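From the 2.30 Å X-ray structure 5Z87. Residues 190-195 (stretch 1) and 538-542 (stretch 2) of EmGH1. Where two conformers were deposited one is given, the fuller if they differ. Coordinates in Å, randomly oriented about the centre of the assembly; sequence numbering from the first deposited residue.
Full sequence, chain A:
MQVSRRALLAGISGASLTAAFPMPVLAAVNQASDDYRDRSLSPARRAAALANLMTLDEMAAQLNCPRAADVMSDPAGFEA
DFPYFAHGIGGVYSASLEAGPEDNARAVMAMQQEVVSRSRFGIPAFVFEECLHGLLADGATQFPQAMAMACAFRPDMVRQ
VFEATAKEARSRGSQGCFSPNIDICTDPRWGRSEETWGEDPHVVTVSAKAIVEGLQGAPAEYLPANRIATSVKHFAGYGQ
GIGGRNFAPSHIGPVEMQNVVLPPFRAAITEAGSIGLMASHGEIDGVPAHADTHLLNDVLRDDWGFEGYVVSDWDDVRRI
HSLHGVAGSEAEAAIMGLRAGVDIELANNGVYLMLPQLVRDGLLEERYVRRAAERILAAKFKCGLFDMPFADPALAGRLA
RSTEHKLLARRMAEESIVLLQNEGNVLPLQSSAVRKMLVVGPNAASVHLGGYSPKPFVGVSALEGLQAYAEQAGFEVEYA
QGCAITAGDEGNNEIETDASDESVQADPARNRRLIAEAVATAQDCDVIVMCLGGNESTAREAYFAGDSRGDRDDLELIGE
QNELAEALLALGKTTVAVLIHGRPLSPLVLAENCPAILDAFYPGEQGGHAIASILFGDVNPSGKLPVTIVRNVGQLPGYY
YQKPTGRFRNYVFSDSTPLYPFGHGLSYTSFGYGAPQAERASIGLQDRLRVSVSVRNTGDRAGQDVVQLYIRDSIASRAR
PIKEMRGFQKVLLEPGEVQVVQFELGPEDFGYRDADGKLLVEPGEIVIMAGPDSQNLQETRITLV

Stretch 1 190-195: WGRSEE
Stretch 2 538-542: TAREA

Stretch 1 is a compact turn running into a short 3-10 segment; stretch 2 is an irregular, largely extended strip laid against it. A type I beta turn spans Trp190 to Ser193, with Gly191 at phi/psi -62/-15 and Arg192 at -101/8, and the 3-10 segment covers Ser193 to Glu195 (-48/-43, -62/-22, -74/-12). Trp190 enters at -60/123. Two backbone hydrogen bonds hold this fold, Ser193 N to Trp190 O at 3.1 Å and Glu195 N to Arg192 O at 3.0 Å. Ser193, chi1 m, reinforces the turn by donating from OG to Trp190 O at 2.7 Å, so one carbonyl accepts from both backbone and side chain of the same residue. In stretch 2, Thr538 (-91/-24) leads into Ala539 (-120/113), Arg540 (-157/166), Glu541 (-68/122) and Ala542 (-81/106).

The register is set by Gly191 and Ala539, whose CA atoms lie 4.5 Å apart. So close an approach depends on glycine: an ideal CB on Gly191 would point toward stretch 2 and sit 2.0 Å from Arg540 O, a clash. In its absence, Gly191 CA approaches Arg540 O to 3.3 Å in a CA-H...O contact with an angle of 145° at the hydrogen. The backbones touch without pairing as strands do, and no direct hydrogen bond crosses between the stretches. Gly191 O lies 3.4 Å from Arg540 N, but the angle is too poor for a hydrogen bond; the same oxygen packs 3.7 Å from Ala539 C. Arg540 turns its CB away, with rotamer p, t, m and chi4 at 123°, and meets stretch 1 through its backbone.

Charge pairing centres on Arg192, whose CB points sideways but whose side-chain end comes nearer to stretch 2 (chi1 m, chi2 t, chi3 p, chi4 168°). Within stretch 1 it forms a salt bridge with Glu195, set at m, t and chi3 -161°. Arg192 NE donates to Glu195 OE1 at 2.8 Å with a good angle of 157°, while Arg192 NH2 reaches Glu195 OE2 at 3.1 Å and, in a weak bond, Glu195 OE1 at 3.2 Å. Glu541, t, t with chi3 at 5°, adds a second carboxylate over one face of the guanidinium. Its OE2 lies 3.4 Å from Arg192 NH1, well out of the guanidinium plane, so this salt bridge is a matter of charge alone: no N-H points at the oxygen. The rule is economical: Glu195 meets the arginine along its NE and NH2 side, with OE1 close to the guanidinium plane, while Glu541 OE2 sits over a face.

The remaining link is made by water. Glu194, at p, t and chi3 -98°, points its CB toward stretch 2 and brings OE2 to 3.9 Å from Ala539 CB and 3.7 Å from Ala539 O. Both oxygens act as acceptors here and do not bond to each other; a water bridges the gap between them, 2.5 Å from Glu194 OE2 and 2.6 Å from Ala539 O, placed to donate to either; with other acceptors in reach elsewhere in the structure, its two protons need not serve both at once. Altogether the contact buries 256 Å², counted over both sides.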

# COMPACT_ATOMS: atom_id res chain seq x y z
N TRP A 190 1.66 4.82 -10.49
CA TRP A 190 0.92 4.18 -11.57
C TRP A 190 1.07 4.95 -12.89
O TRP A 190 0.75 6.14 -12.96
CB TRP A 190 -0.55 4.12 -11.17
CG TRP A 190 -1.41 3.20 -12.00
CD1 TRP A 190 -1.06 2.01 -12.57
CD2 TRP A 190 -2.79 3.41 -12.32
NE1 TRP A 190 -2.14 1.47 -13.23
CE2 TRP A 190 -3.21 2.30 -13.08
CE3 TRP A 190 -3.71 4.42 -12.03
CZ2 TRP A 190 -4.52 2.19 -13.55
CZ3 TRP A 190 -5.00 4.31 -12.50
CH2 TRP A 190 -5.39 3.20 -13.24
N GLY A 191 1.55 4.25 -13.92
CA GLY A 191 1.75 4.86 -15.22
C GLY A 191 0.49 5.39 -15.88
O GLY A 191 0.59 6.18 -16.83
N ARG A 192 -0.69 5.00 -15.39
CA ARG A 192 -1.96 5.45 -15.94
C ARG A 192 -2.60 6.57 -15.13
O ARG A 192 -3.75 6.93 -15.42
CB ARG A 192 -2.93 4.28 -16.07
CG ARG A 192 -2.37 3.12 -16.90
CD ARG A 192 -3.44 2.11 -17.24
NE ARG A 192 -4.34 2.61 -18.27
CZ ARG A 192 -5.22 1.87 -18.94
NH1 ARG A 192 -5.33 0.58 -18.67
NH2 ARG A 192 -6.00 2.43 -19.87
N SER A 193 -1.89 7.11 -14.14
CA SER A 193 -2.43 8.20 -13.33
C SER A 193 -3.05 9.31 -14.18
O SER A 193 -4.13 9.82 -13.86
CB SER A 193 -1.33 8.78 -12.43
OG SER A 193 -0.81 7.80 -11.54
N GLU A 194 -2.38 9.70 -15.27
CA GLU A 194 -2.84 10.85 -16.05
C GLU A 194 -4.22 10.65 -16.65
O GLU A 194 -4.90 11.63 -16.97
CB GLU A 194 -1.84 11.14 -17.16
CG GLU A 194 -1.80 10.02 -18.19
CD GLU A 194 -0.68 10.18 -19.19
OE1 GLU A 194 -0.93 10.69 -20.30
OE2 GLU A 194 0.45 9.81 -18.84
N GLU A 195 -4.66 9.39 -16.82
CA GLU A 195 -5.98 9.13 -17.38
C GLU A 195 -7.11 9.42 -16.42
O GLU A 195 -8.27 9.43 -16.86
CB GLU A 195 -6.10 7.68 -17.83
CG GLU A 195 -4.99 7.20 -18.70
CD GLU A 195 -5.25 5.77 -19.14
OE1 GLU A 195 -4.28 5.10 -19.57
OE2 GLU A 195 -6.43 5.34 -19.03
N THR A 538 7.86 7.80 -19.90
CA THR A 538 8.16 7.60 -18.48
C THR A 538 6.90 7.40 -17.64
O THR A 538 6.98 6.78 -16.57
CB THR A 538 9.01 8.75 -17.93
OG1 THR A 538 8.33 10.00 -18.08
CG2 THR A 538 10.34 8.81 -18.68
N ALA A 539 5.75 7.90 -18.10
CA ALA A 539 4.44 7.53 -17.58
C ALA A 539 3.66 6.94 -18.75
O ALA A 539 3.36 7.65 -19.72
CB ALA A 539 3.70 8.72 -16.97
N ARG A 540 3.38 5.65 -18.69
CA ARG A 540 2.55 5.04 -19.73
C ARG A 540 1.92 3.78 -19.17
O ARG A 540 2.29 3.27 -18.11
CB ARG A 540 3.36 4.73 -20.99
CG ARG A 540 4.29 3.53 -20.87
CD ARG A 540 4.89 3.16 -22.22
NE ARG A 540 3.89 3.05 -23.28
CZ ARG A 540 3.92 3.74 -24.41
NH1 ARG A 540 4.91 4.60 -24.64
NH2 ARG A 540 2.97 3.58 -25.33
N GLU A 541 0.93 3.30 -19.91
CA GLU A 541 0.28 2.04 -19.62
C GLU A 541 1.25 0.89 -19.85
O GLU A 541 1.78 0.74 -20.96
CB GLU A 541 -0.95 1.91 -20.51
CG GLU A 541 -1.68 0.57 -20.44
CD GLU A 541 -2.86 0.52 -21.40
OE1 GLU A 541 -3.06 1.48 -22.18
OE2 GLU A 541 -3.60 -0.48 -21.37
N ALA A 542 1.50 0.08 -18.82
CA ALA A 542 2.35 -1.10 -18.97
C ALA A 542 1.52 -2.22 -19.58
O ALA A 542 0.67 -2.81 -18.90
CB ALA A 542 2.93 -1.53 -17.62
O HOH W 1 2.67 10.12 -19.93